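PDB 1K0D: transcriptional regulator URE2, which represses genes for using poor nitrogen sources by keeping phosphorylated GATA-type transcriptional activators in the cytoplasm, and also reduces peroxide with glutathione. Local coordinates for residues V34-S39 / P251-A256; P72-H77 / G88-H93; A120-Q125 / D216-P221; E157-Y162 / I229-K234. All blocks are in the same frame, centred on the assembly; numbering follows the deposited sequence.

The chain is the glutathione transferase-like region of Ure2p, without its prion domain. From the N terminus, helix 29-40 of the thioredoxin-like domain opens contact 1, which closes only at 251-256, so the other three contacts nest inside its loop. Contact 2 closes first, a short loop within the N-terminal domain that sets strand 73-76 against helix 87-102. Contact 3 then starts on helix 112-142 and contact 4 on helix 148-176; 216-221 closes the former before 229-234 closes the latter, so the two cross. Contacts 3 and 4 bind the helical domain together, while contact 1 ties that domain's last helix back to the N-terminal domain and touches contacts 2 and 3.

Contact 1 of 4, residues V34-S39 / P251-A256; sequences VAIVLS and PAVIKA
Ile36 faces Ala256 and Ser39 faces Ala252 where helices 34-39 and 251-256 cross at an angle about midway between perpendicular and antiparallel, their axes 8.2 Å apart and their directions 136° from each other. Small residues permit this closeness. The methyl of Ala256 presses directly on the opposite backbone, with its CB 3.6 Å from Ile36 CA and equally near the carbonyl oxygen of Ala35, and it also meets the methyl of Ala35, CB to CB. Ile36 uses both its branches: CG1 lies 3.8 Å from Ala256 CB, while CG2 and the terminal CD1 each rest on a different methyl of Val253, CG2 at 4.0 Å from Val253 CG2. At the other end the link is polar. With OG anti to its own backbone N (chi1 169°), Ser39 turns its hydroxyl across the gap and donates to the carbonyl oxygen of Ala252 at 2.8 Å from OG to O. The hydroxyl comes in well bent, at a C=O...OG angle of 108°. That oxygen also accepts the helical bond from Ala256 N, which reaches it from the other face of the carbonyl plane, so the serine joins the helix without displacing its internal bond. Lys255 only grazes this end with its extended chain. The contact joins the thioredoxin-like N-terminal domain of this glutathione transferase fold to the last helix of the C-terminal domain. Leu217 of helix 214-217 touches both Ile36 and Val253, Tyr45 of strand 45-49 packs on Ala35, and helix 87-102 covers Val34, Val37 and Leu38.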
loop_
_atom_site.group_PDB
_atom_site.type_symbol
_atom_site.label_atom_id
_atom_site.label_comp_id
_atom_site.label_asym_id
_atom_site.label_seq_id
_atom_site.Cartn_x
_atom_site.Cartn_y
_atom_site.Cartn_z
ATOM N N VAL B 34 6.325 4.115 -11.253
ATOM C CA VAL B 34 6.476 5.530 -10.948
ATOM C C VAL B 34 6.906 6.282 -12.208
ATOM O O VAL B 34 6.428 7.376 -12.470
ATOM C CB VAL B 34 7.522 5.766 -9.817
ATOM C CG1 VAL B 34 7.774 7.248 -9.650
ATOM C CG2 VAL B 34 7.002 5.187 -8.484
ATOM N N ALA B 35 7.806 5.685 -12.985
ATOM C CA ALA B 35 8.277 6.310 -14.219
ATOM C C ALA B 35 7.082 6.587 -15.127
ATOM O O ALA B 35 6.979 7.654 -15.723
ATOM C CB ALA B 35 9.281 5.395 -14.927
ATOM N N ILE B 36 6.173 5.625 -15.216
ATOM C CA ILE B 36 4.981 5.780 -16.038
ATOM C C ILE B 36 4.128 6.987 -15.627
ATOM O O ILE B 36 3.752 7.803 -16.470
ATOM C CB ILE B 36 4.111 4.506 -15.985
ATOM C CG1 ILE B 36 4.774 3.401 -16.816
ATOM C CG2 ILE B 36 2.704 4.806 -16.492
ATOM C CD1 ILE B 36 4.059 2.083 -16.761
ATOM N N VAL B 37 3.830 7.112 -14.337
ATOM C CA VAL B 37 3.011 8.235 -13.880
ATOM C C VAL B 37 3.761 9.551 -14.024
ATOM O O VAL B 37 3.179 10.581 -14.352
ATOM C CB VAL B 37 2.568 8.039 -12.418
ATOM C CG1 VAL B 37 1.817 9.280 -11.916
ATOM C CG2 VAL B 37 1.685 6.805 -12.332
ATOM N N LEU B 38 5.060 9.505 -13.761
ATOM C CA LEU B 38 5.919 10.675 -13.888
ATOM C C LEU B 38 5.845 11.141 -15.359
ATOM O O LEU B 38 5.704 12.332 -15.656
ATOM C CB LEU B 38 7.357 10.262 -13.533
ATOM C CG LEU B 38 8.282 11.036 -12.583
ATOM C CD1 LEU B 38 7.525 11.725 -11.454
ATOM C CD2 LEU B 38 9.303 10.041 -12.020
ATOM N N SER B 39 5.927 10.183 -16.278
ATOM C CA SER B 39 5.885 10.501 -17.695
ATOM C C SER B 39 4.510 10.969 -18.157
ATOM O O SER B 39 4.408 11.950 -18.884
ATOM C CB SER B 39 6.337 9.294 -18.517
ATOM O OG SER B 39 6.068 9.505 -19.888
ATOM N N PRO B 251 1.821 6.933 -25.637
ATOM C CA PRO B 251 3.192 7.436 -25.737
ATOM C C PRO B 251 3.923 7.563 -24.402
ATOM O O PRO B 251 5.037 7.042 -24.241
ATOM C CB PRO B 251 3.012 8.780 -26.434
ATOM C CG PRO B 251 1.875 8.503 -27.360
ATOM C CD PRO B 251 0.905 7.748 -26.459
ATOM N N ALA B 252 3.307 8.258 -23.449
ATOM C CA ALA B 252 3.933 8.446 -22.146
ATOM C C ALA B 252 4.353 7.117 -21.519
ATOM O O ALA B 252 5.423 7.022 -20.929
ATOM C CB ALA B 252 3.000 9.210 -21.211
ATOM N N VAL B 253 3.522 6.091 -21.667
ATOM C CA VAL B 253 3.828 4.777 -21.110
ATOM C C VAL B 253 4.988 4.117 -21.860
ATOM O O VAL B 253 5.903 3.562 -21.249
ATOM C CB VAL B 253 2.594 3.842 -21.158
ATOM C CG1 VAL B 253 2.973 2.452 -20.665
ATOM C CG2 VAL B 253 1.470 4.409 -20.294
ATOM N N ILE B 254 4.951 4.180 -23.188
ATOM C CA ILE B 254 6.014 3.597 -23.996
ATOM C C ILE B 254 7.327 4.271 -23.632
ATOM O O ILE B 254 8.335 3.609 -23.434
ATOM C CB ILE B 254 5.763 3.793 -25.517
ATOM C CG1 ILE B 254 4.527 3.004 -25.960
ATOM C CG2 ILE B 254 6.997 3.342 -26.314
ATOM C CD1 ILE B 254 4.167 3.217 -27.426
ATOM N N LYS B 255 7.308 5.596 -23.539
ATOM C CA LYS B 255 8.515 6.342 -23.206
ATOM C C LYS B 255 9.097 5.916 -21.864
ATOM O O LYS B 255 10.307 5.717 -21.743
ATOM C CB LYS B 255 8.229 7.841 -23.170
ATOM C CG LYS B 255 9.450 8.677 -22.822
ATOM C CD LYS B 255 9.087 10.138 -22.610
ATOM C CE LYS B 255 10.298 10.933 -22.140
ATOM N NZ LYS B 255 9.929 12.307 -21.702
ATOM N N ALA B 256 8.237 5.778 -20.856
ATOM C CA ALA B 256 8.695 5.378 -19.523
ATOM C C ALA B 256 9.323 3.982 -19.500
ATOM O O ALA B 256 10.372 3.781 -18.887
ATOM C CB ALA B 256 7.540 5.445 -18.531
#

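Contact 2 of 4, residues P72-H77 / G88-H93; sequences PALIDH and GAILLH
Ile90 is the residue of helix 87-102 that reaches Leu74 and Pro72 on strand 73-76 and its approach. Its CB divides into two branches. The shorter one, CG2, lies anti to the backbone N and touches the tip of Leu74, CD2, at 3.9 Å. The longer one begins with CG1, which passes Leu74 CB at 4.2 Å, and continues extended (chi2 173°) to CD1. This last methyl settles against the strand backbone, 3.8 Å from Leu74 N, and beside the ring of Pro72, whose CG is 4.1 Å away. The axes of strand and helix are 9.0 Å apart and differ by 30° in direction, the helix lying over the sheet in the beta-beta-alpha half of the thioredoxin fold. Pro72 follows a cis peptide bond, the hallmark of this fold, and touches the bound glutathione. Further along, Asp76 and His93 point toward each other, but their approach is too short in the model to be read as an interaction. The carboxylate of Asp76 has its salt bridge with Lys97, farther along the same helix, and Leu82 and Ile84 of strand 82-85 pack on the His93 ring. The chemistry across the contact is essentially apolar: Ile90 packs its CD1 methyl against Leu74 and the cis-proline Pro72, the buried carboxylate of Asp76 is probably balanced by Lys97, and ND1 of His93 is buried without a partner in the model.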
loop_
_atom_site.group_PDB
_atom_site.type_symbol
_atom_site.label_atom_id
_atom_site.label_comp_id
_atom_site.label_asym_id
_atom_site.label_seq_id
_atom_site.Cartn_x
_atom_site.Cartn_y
_atom_site.Cartn_z
ATOM N N PRO B 72 11.111 1.781 -5.516
ATOM C CA PRO B 72 11.601 3.129 -5.808
ATOM C C PRO B 72 11.523 4.121 -4.654
ATOM O O PRO B 72 10.851 3.896 -3.647
ATOM C CB PRO B 72 10.699 3.558 -6.948
ATOM C CG PRO B 72 9.362 3.023 -6.468
ATOM C CD PRO B 72 9.720 1.621 -5.983
ATOM N N ALA B 73 12.226 5.229 -4.831
ATOM C CA ALA B 73 12.230 6.332 -3.883
ATOM C C ALA B 73 12.317 7.527 -4.820
ATOM O O ALA B 73 13.001 7.466 -5.849
ATOM C CB ALA B 73 13.449 6.272 -2.971
ATOM N N LEU B 74 11.611 8.596 -4.488
ATOM C CA LEU B 74 11.613 9.775 -5.334
ATOM C C LEU B 74 12.016 11.015 -4.561
ATOM O O LEU B 74 11.631 11.193 -3.409
ATOM C CB LEU B 74 10.224 10.008 -5.926
ATOM C CG LEU B 74 10.147 11.194 -6.881
ATOM C CD1 LEU B 74 10.802 10.787 -8.202
ATOM C CD2 LEU B 74 8.697 11.610 -7.106
ATOM N N ILE B 75 12.796 11.876 -5.193
ATOM C CA ILE B 75 13.179 13.103 -4.539
ATOM C C ILE B 75 12.520 14.248 -5.298
ATOM O O ILE B 75 12.741 14.425 -6.495
ATOM C CB ILE B 75 14.711 13.290 -4.507
ATOM C CG1 ILE B 75 15.358 12.143 -3.723
ATOM C CG2 ILE B 75 15.053 14.608 -3.838
ATOM C CD1 ILE B 75 16.854 12.326 -3.466
ATOM N N ASP B 76 11.681 14.998 -4.593
ATOM C CA ASP B 76 10.984 16.132 -5.175
ATOM C C ASP B 76 11.850 17.355 -4.854
ATOM O O ASP B 76 11.637 18.024 -3.847
ATOM C CB ASP B 76 9.602 16.266 -4.528
ATOM C CG ASP B 76 8.748 17.334 -5.185
ATOM O OD1 ASP B 76 9.314 18.372 -5.591
ATOM O OD2 ASP B 76 7.512 17.144 -5.279
ATOM N N HIS B 77 12.835 17.629 -5.708
ATOM C CA HIS B 77 13.759 18.745 -5.499
ATOM C C HIS B 77 13.081 20.077 -5.250
ATOM O O HIS B 77 13.503 20.831 -4.373
ATOM C CB HIS B 77 14.714 18.868 -6.688
ATOM C CG HIS B 77 15.512 17.629 -6.931
ATOM N ND1 HIS B 77 16.356 17.095 -5.980
ATOM C CD2 HIS B 77 15.550 16.783 -7.988
ATOM C CE1 HIS B 77 16.876 15.972 -6.440
ATOM N NE2 HIS B 77 16.403 15.760 -7.655
ATOM N N GLY B 88 3.243 3.447 -4.003
ATOM C CA GLY B 88 1.879 3.897 -3.777
ATOM C C GLY B 88 1.830 5.323 -3.263
ATOM O O GLY B 88 0.975 6.117 -3.670
ATOM N N ALA B 89 2.754 5.664 -2.371
ATOM C CA ALA B 89 2.790 7.017 -1.816
ATOM C C ALA B 89 3.321 7.984 -2.872
ATOM O O ALA B 89 2.892 9.137 -2.944
ATOM C CB ALA B 89 3.675 7.059 -0.553
ATOM N N ILE B 90 4.263 7.518 -3.687
ATOM C CA ILE B 90 4.813 8.367 -4.739
ATOM C C ILE B 90 3.704 8.757 -5.733
ATOM O O ILE B 90 3.596 9.924 -6.114
ATOM C CB ILE B 90 5.987 7.655 -5.482
ATOM C CG1 ILE B 90 7.186 7.510 -4.533
ATOM C CG2 ILE B 90 6.417 8.464 -6.700
ATOM C CD1 ILE B 90 8.326 6.695 -5.100
ATOM N N LEU B 91 2.871 7.793 -6.127
ATOM C CA LEU B 91 1.786 8.067 -7.070
ATOM C C LEU B 91 0.808 9.092 -6.530
ATOM O O LEU B 91 0.426 10.028 -7.247
ATOM C CB LEU B 91 1.017 6.789 -7.442
ATOM C CG LEU B 91 1.782 5.686 -8.180
ATOM C CD1 LEU B 91 0.792 4.778 -8.906
ATOM C CD2 LEU B 91 2.767 6.303 -9.160
ATOM N N LEU B 92 0.400 8.924 -5.273
ATOM C CA LEU B 92 -0.531 9.868 -4.672
ATOM C C LEU B 92 0.110 11.248 -4.572
ATOM O O LEU B 92 -0.554 12.263 -4.731
ATOM C CB LEU B 92 -0.988 9.389 -3.285
ATOM C CG LEU B 92 -1.932 8.179 -3.281
ATOM C CD1 LEU B 92 -2.408 7.915 -1.857
ATOM C CD2 LEU B 92 -3.136 8.443 -4.204
ATOM N N HIS B 93 1.408 11.292 -4.319
ATOM C CA HIS B 93 2.077 12.580 -4.228
ATOM C C HIS B 93 2.045 13.268 -5.596
ATOM O O HIS B 93 1.761 14.459 -5.700
ATOM C CB HIS B 93 3.521 12.400 -3.771
ATOM C CG HIS B 93 4.247 13.693 -3.572
ATOM N ND1 HIS B 93 5.149 14.191 -4.488
ATOM C CD2 HIS B 93 4.178 14.606 -2.577
ATOM C CE1 HIS B 93 5.604 15.355 -4.064
ATOM N NE2 HIS B 93 5.029 15.630 -2.907
#

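Contact 3 of 4, residues A120-Q125 / D216-P221; sequences AWLFFQ and DLAFVP
Gln125 and Phe219 meet through the aliphatic part of the glutamine: with CG anti to the backbone N (chi1 -170°), that atom is laid over the Phe219 ring, and a bend at the next bond (chi2 -79°) turns the amide end off the ring toward Ala218. Phe219 holds its ring out with CG anti to its own carbonyl carbon, and the two side chains slide past each other in opposite directions. The setting is the all-helical C-terminal domain of the glutathione transferase fold, where the long helix 112-142 packs on the 216-221 segment, which spans the short helices 214-217 and 220-223. Gln125 CG sits 3.6 Å from the centroid of the Phe219 ring and only 8° off its normal, a CH-pi contact over the middle of the face. Phe124 CD2 lies near the plane of the Phe219 ring, at its edge, 4.2 Å from Phe219 CZ. Trp121 CE3 makes a further apolar contact with Phe219 CZ at 4.4 Å. His129 adds an edge-to-face partner for the same ring. No hydrogen bond joins the two segments, whose touching residues are all buried. Trp121 and Phe124 also meet Trp85 of the second subunit edge-to-face, so the helix that carries this contact takes part in the dimer interface as well. Gln125 lies close to the glutathione site, its side chain about 6 Å from the bound glutathione at the nearest. Ala218 CB packs on the tip of Leu122, 4.1 Å from Leu122 CD1.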
loop_
_atom_site.group_PDB
_atom_site.type_symbol
_atom_site.label_atom_id
_atom_site.label_comp_id
_atom_site.label_asym_id
_atom_site.label_seq_id
_atom_site.Cartn_x
_atom_site.Cartn_y
_atom_site.Cartn_z
ATOM N N ALA B 120 -8.636 2.327 -3.334
ATOM C CA ALA B 120 -8.913 0.919 -3.072
ATOM C C ALA B 120 -8.134 0.034 -4.047
ATOM O O ALA B 120 -7.486 -0.931 -3.640
ATOM C CB ALA B 120 -10.409 0.643 -3.190
ATOM N N TRP B 121 -8.195 0.363 -5.333
ATOM C CA TRP B 121 -7.476 -0.411 -6.340
ATOM C C TRP B 121 -5.970 -0.251 -6.183
ATOM O O TRP B 121 -5.217 -1.209 -6.361
ATOM C CB TRP B 121 -7.884 0.017 -7.747
ATOM C CG TRP B 121 -9.257 -0.427 -8.104
ATOM C CD1 TRP B 121 -10.374 0.351 -8.195
ATOM C CD2 TRP B 121 -9.679 -1.772 -8.371
ATOM N NE1 TRP B 121 -11.466 -0.426 -8.499
ATOM C CE2 TRP B 121 -11.070 -1.732 -8.612
ATOM C CE3 TRP B 121 -9.016 -3.005 -8.426
ATOM C CZ2 TRP B 121 -11.816 -2.883 -8.905
ATOM C CZ3 TRP B 121 -9.756 -4.150 -8.718
ATOM C CH2 TRP B 121 -11.144 -4.079 -8.954
ATOM N N LEU B 122 -5.535 0.958 -5.838
ATOM C CA LEU B 122 -4.113 1.214 -5.668
ATOM C C LEU B 122 -3.554 0.402 -4.496
ATOM O O LEU B 122 -2.498 -0.216 -4.615
ATOM C CB LEU B 122 -3.866 2.706 -5.454
ATOM C CG LEU B 122 -2.406 3.118 -5.254
ATOM C CD1 LEU B 122 -1.551 2.705 -6.470
ATOM C CD2 LEU B 122 -2.352 4.613 -5.044
ATOM N N PHE B 123 -4.262 0.398 -3.369
ATOM C CA PHE B 123 -3.814 -0.376 -2.215
ATOM C C PHE B 123 -3.922 -1.872 -2.528
ATOM O O PHE B 123 -3.075 -2.660 -2.114
ATOM C CB PHE B 123 -4.627 -0.017 -0.961
ATOM C CG PHE B 123 -4.031 1.111 -0.153
ATOM C CD1 PHE B 123 -4.504 2.413 -0.287
ATOM C CD2 PHE B 123 -2.975 0.868 0.728
ATOM C CE1 PHE B 123 -3.939 3.465 0.442
ATOM C CE2 PHE B 123 -2.397 1.910 1.465
ATOM C CZ PHE B 123 -2.884 3.216 1.319
ATOM N N PHE B 124 -4.951 -2.262 -3.273
ATOM C CA PHE B 124 -5.119 -3.669 -3.661
ATOM C C PHE B 124 -3.902 -4.107 -4.504
ATOM O O PHE B 124 -3.324 -5.175 -4.287
ATOM C CB PHE B 124 -6.409 -3.832 -4.473
ATOM C CG PHE B 124 -6.642 -5.227 -4.994
ATOM C CD1 PHE B 124 -6.606 -6.324 -4.136
ATOM C CD2 PHE B 124 -6.952 -5.436 -6.332
ATOM C CE1 PHE B 124 -6.882 -7.612 -4.603
ATOM C CE2 PHE B 124 -7.231 -6.717 -6.814
ATOM C CZ PHE B 124 -7.197 -7.809 -5.947
ATOM N N GLN B 125 -3.499 -3.260 -5.445
ATOM C CA GLN B 125 -2.352 -3.565 -6.302
ATOM C C GLN B 125 -1.032 -3.663 -5.531
ATOM O O GLN B 125 -0.314 -4.655 -5.646
ATOM C CB GLN B 125 -2.216 -2.505 -7.407
ATOM C CG GLN B 125 -1.196 -2.855 -8.498
ATOM C CD GLN B 125 0.246 -2.596 -8.084
ATOM O OE1 GLN B 125 1.123 -3.423 -8.316
ATOM N NE2 GLN B 125 0.496 -1.440 -7.483
ATOM N N ASP B 216 -5.417 2.173 -12.861
ATOM C CA ASP B 216 -5.223 1.303 -14.019
ATOM C C ASP B 216 -3.736 1.145 -14.314
ATOM O O ASP B 216 -3.239 0.036 -14.499
ATOM C CB ASP B 216 -5.898 1.893 -15.264
ATOM C CG ASP B 216 -7.374 2.151 -15.069
ATOM O OD1 ASP B 216 -8.158 1.180 -15.022
ATOM O OD2 ASP B 216 -7.748 3.339 -14.957
ATOM N N LEU B 217 -3.030 2.267 -14.358
ATOM C CA LEU B 217 -1.602 2.271 -14.668
ATOM C C LEU B 217 -0.716 1.468 -13.707
ATOM O O LEU B 217 0.288 0.891 -14.125
ATOM C CB LEU B 217 -1.098 3.718 -14.749
ATOM C CG LEU B 217 -1.673 4.574 -15.891
ATOM C CD1 LEU B 217 -1.242 6.028 -15.733
ATOM C CD2 LEU B 217 -1.181 4.027 -17.233
ATOM N N ALA B 218 -1.089 1.430 -12.430
ATOM C CA ALA B 218 -0.309 0.720 -11.423
ATOM C C ALA B 218 -0.097 -0.761 -11.724
ATOM O O ALA B 218 0.890 -1.341 -11.281
ATOM C CB ALA B 218 -0.967 0.875 -10.041
ATOM N N PHE B 219 -1.018 -1.374 -12.463
ATOM C CA PHE B 219 -0.908 -2.805 -12.779
ATOM C C PHE B 219 -0.019 -3.112 -13.975
ATOM O O PHE B 219 0.549 -4.200 -14.078
ATOM C CB PHE B 219 -2.289 -3.413 -13.057
ATOM C CG PHE B 219 -3.164 -3.540 -11.840
ATOM C CD1 PHE B 219 -3.977 -2.483 -11.436
ATOM C CD2 PHE B 219 -3.176 -4.725 -11.099
ATOM C CE1 PHE B 219 -4.791 -2.601 -10.310
ATOM C CE2 PHE B 219 -3.986 -4.857 -9.969
ATOM C CZ PHE B 219 -4.797 -3.791 -9.572
ATOM N N VAL B 220 0.092 -2.139 -14.869
ATOM C CA VAL B 220 0.857 -2.275 -16.098
ATOM C C VAL B 220 2.252 -2.902 -16.033
ATOM O O VAL B 220 2.533 -3.851 -16.760
ATOM C CB VAL B 220 0.942 -0.906 -16.825
ATOM C CG1 VAL B 220 1.963 -0.958 -17.939
ATOM C CG2 VAL B 220 -0.420 -0.556 -17.401
ATOM N N PRO B 221 3.138 -2.391 -15.163
ATOM C CA PRO B 221 4.487 -2.965 -15.086
ATOM C C PRO B 221 4.509 -4.442 -14.725
ATOM O O PRO B 221 5.368 -5.184 -15.189
ATOM C CB PRO B 221 5.171 -2.108 -14.022
ATOM C CG PRO B 221 4.438 -0.800 -14.117
ATOM C CD PRO B 221 3.010 -1.245 -14.249
#

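Contact 4 of 4, residues E157-Y162 / I229-K234; sequences EVRRVY and IGINIK
Val158 and Ile231 form the tight part of this contact, with Val158 CG1 only 3.5 Å from Ile231 CD1. The same valine methyl meets Ile229 tip to tip, 4.1 Å from its CD1; Ile229 reaches there with CG1 lodged between its backbone N and carbonyl carbon (chi1 57°). Tyr162 crosses Ile233 at about a right angle, its CE2 at 4.2 Å from Ile233 CD1. Val158, Tyr162, Ile229 and Ile231 are buried, and they seat the segment leading into helix 233-236 on helix 148-176 of the C-terminal domain. Toward solvent the fit is different. Arg159 runs alongside Ile231 in the opposite sense, its CG 3.7 Å from Ile231 CD1, and covers the isoleucine with one face of its guanidinium, where NH1 is 3.4 Å from Ile231 CG1. The carbonyl O of exposed Gly230 lies in plane at the guanidinium edge, 3.8 Å from Arg159 NH1, too far for a bond. Polar partners come from beyond the two segments: Arg159 NH1 forms a salt bridge with Glu236, and Tyr162 OH bonds to Asn223 and His129. The arginine does two jobs, its flat group shielding an apolar side chain while Glu236 of helix 233-236 probably balances its charge.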
loop_
_atom_site.group_PDB
_atom_site.type_symbol
_atom_site.label_atom_id
_atom_site.label_comp_id
_atom_site.label_asym_id
_atom_site.label_seq_id
_atom_site.Cartn_x
_atom_site.Cartn_y
_atom_site.Cartn_z
ATOM N N GLU B 157 -2.882 -17.504 -5.850
ATOM C CA GLU B 157 -3.327 -16.206 -5.351
ATOM C C GLU B 157 -3.241 -15.140 -6.436
ATOM O O GLU B 157 -4.138 -14.302 -6.559
ATOM C CB GLU B 157 -2.505 -15.786 -4.125
ATOM C CG GLU B 157 -2.902 -14.435 -3.529
ATOM C CD GLU B 157 -4.359 -14.369 -3.071
ATOM O OE1 GLU B 157 -4.817 -13.261 -2.718
ATOM O OE2 GLU B 157 -5.046 -15.416 -3.057
ATOM N N VAL B 158 -2.173 -15.174 -7.226
ATOM C CA VAL B 158 -2.020 -14.202 -8.301
ATOM C C VAL B 158 -3.134 -14.359 -9.342
ATOM O O VAL B 158 -3.669 -13.362 -9.831
ATOM C CB VAL B 158 -0.638 -14.321 -8.981
ATOM C CG1 VAL B 158 -0.537 -13.346 -10.154
ATOM C CG2 VAL B 158 0.447 -14.013 -7.969
ATOM N N ARG B 159 -3.491 -15.599 -9.675
ATOM C CA ARG B 159 -4.573 -15.828 -10.642
ATOM C C ARG B 159 -5.878 -15.353 -10.030
ATOM O O ARG B 159 -6.766 -14.864 -10.726
ATOM C CB ARG B 159 -4.725 -17.312 -10.992
ATOM C CG ARG B 159 -3.682 -17.862 -11.933
ATOM C CD ARG B 159 -4.030 -19.300 -12.294
ATOM N NE ARG B 159 -2.836 -20.135 -12.354
ATOM C CZ ARG B 159 -2.010 -20.189 -13.388
ATOM N NH1 ARG B 159 -2.242 -19.465 -14.472
ATOM N NH2 ARG B 159 -0.937 -20.954 -13.326
ATOM N N ARG B 160 -5.996 -15.525 -8.721
ATOM C CA ARG B 160 -7.192 -15.102 -8.019
ATOM C C ARG B 160 -7.335 -13.576 -8.097
ATOM O O ARG B 160 -8.397 -13.068 -8.452
ATOM C CB ARG B 160 -7.128 -15.550 -6.556
ATOM C CG ARG B 160 -8.302 -15.067 -5.721
ATOM C CD ARG B 160 -8.015 -15.183 -4.241
ATOM N NE ARG B 160 -8.866 -14.272 -3.493
ATOM C CZ ARG B 160 -8.513 -13.052 -3.099
ATOM N NH1 ARG B 160 -7.307 -12.575 -3.362
ATOM N NH2 ARG B 160 -9.391 -12.293 -2.463
ATOM N N VAL B 161 -6.269 -12.843 -7.781
ATOM C CA VAL B 161 -6.357 -11.388 -7.822
ATOM C C VAL B 161 -6.587 -10.895 -9.244
ATOM O O VAL B 161 -7.272 -9.891 -9.448
ATOM C CB VAL B 161 -5.107 -10.703 -7.194
ATOM C CG1 VAL B 161 -5.009 -11.076 -5.718
ATOM C CG2 VAL B 161 -3.844 -11.107 -7.916
ATOM N N TYR B 162 -6.033 -11.597 -10.232
ATOM C CA TYR B 162 -6.257 -11.193 -11.612
ATOM C C TYR B 162 -7.710 -11.445 -11.986
ATOM O O TYR B 162 -8.274 -10.745 -12.819
ATOM C CB TYR B 162 -5.310 -11.922 -12.573
ATOM C CG TYR B 162 -4.058 -11.113 -12.855
ATOM C CD1 TYR B 162 -2.881 -11.337 -12.147
ATOM C CD2 TYR B 162 -4.078 -10.072 -13.777
ATOM C CE1 TYR B 162 -1.756 -10.544 -12.345
ATOM C CE2 TYR B 162 -2.959 -9.269 -13.984
ATOM C CZ TYR B 162 -1.800 -9.511 -13.263
ATOM O OH TYR B 162 -0.690 -8.718 -13.463
ATOM N N ILE B 229 5.635 -16.739 -14.207
ATOM C CA ILE B 229 5.120 -17.698 -13.242
ATOM C C ILE B 229 4.042 -18.574 -13.876
ATOM O O ILE B 229 3.192 -19.142 -13.185
ATOM C CB ILE B 229 4.565 -16.999 -11.978
ATOM C CG1 ILE B 229 3.475 -16.001 -12.351
ATOM C CG2 ILE B 229 5.695 -16.300 -11.239
ATOM C CD1 ILE B 229 2.878 -15.286 -11.149
ATOM N N GLY B 230 4.090 -18.676 -15.204
ATOM C CA GLY B 230 3.145 -19.512 -15.923
ATOM C C GLY B 230 1.772 -18.937 -16.198
ATOM O O GLY B 230 0.882 -19.667 -16.622
ATOM N N ILE B 231 1.586 -17.640 -15.974
ATOM C CA ILE B 231 0.286 -17.030 -16.217
ATOM C C ILE B 231 0.241 -16.346 -17.576
ATOM O O ILE B 231 1.040 -15.466 -17.867
ATOM C CB ILE B 231 -0.070 -16.010 -15.100
ATOM C CG1 ILE B 231 -0.352 -16.762 -13.796
ATOM C CG2 ILE B 231 -1.280 -15.194 -15.497
ATOM C CD1 ILE B 231 -0.603 -15.861 -12.599
ATOM N N ASN B 232 -0.710 -16.762 -18.401
ATOM C CA ASN B 232 -0.881 -16.210 -19.742
ATOM C C ASN B 232 -2.115 -15.310 -19.714
ATOM O O ASN B 232 -3.245 -15.790 -19.799
ATOM C CB ASN B 232 -1.058 -17.371 -20.735
ATOM C CG ASN B 232 -1.211 -16.912 -22.176
ATOM O OD1 ASN B 232 -1.219 -17.738 -23.095
ATOM N ND2 ASN B 232 -1.341 -15.610 -22.385
ATOM N N ILE B 233 -1.893 -14.004 -19.587
ATOM C CA ILE B 233 -2.990 -13.034 -19.513
ATOM C C ILE B 233 -3.905 -12.989 -20.743
ATOM O O ILE B 233 -5.133 -12.943 -20.617
ATOM C CB ILE B 233 -2.439 -11.610 -19.262
ATOM C CG1 ILE B 233 -1.814 -11.534 -17.867
ATOM C CG2 ILE B 233 -3.553 -10.577 -19.388
ATOM C CD1 ILE B 233 -1.085 -10.231 -17.599
ATOM N N LYS B 234 -3.302 -12.988 -21.928
ATOM C CA LYS B 234 -4.053 -12.938 -23.179
ATOM C C LYS B 234 -5.108 -14.036 -23.274
ATOM O O LYS B 234 -6.209 -13.808 -23.768
ATOM C CB LYS B 234 -3.082 -13.039 -24.359
ATOM C CG LYS B 234 -3.728 -13.031 -25.738
ATOM C CD LYS B 234 -2.659 -13.010 -26.824
ATOM C CE LYS B 234 -3.254 -13.228 -28.208
ATOM N NZ LYS B 234 -4.244 -12.177 -28.573
#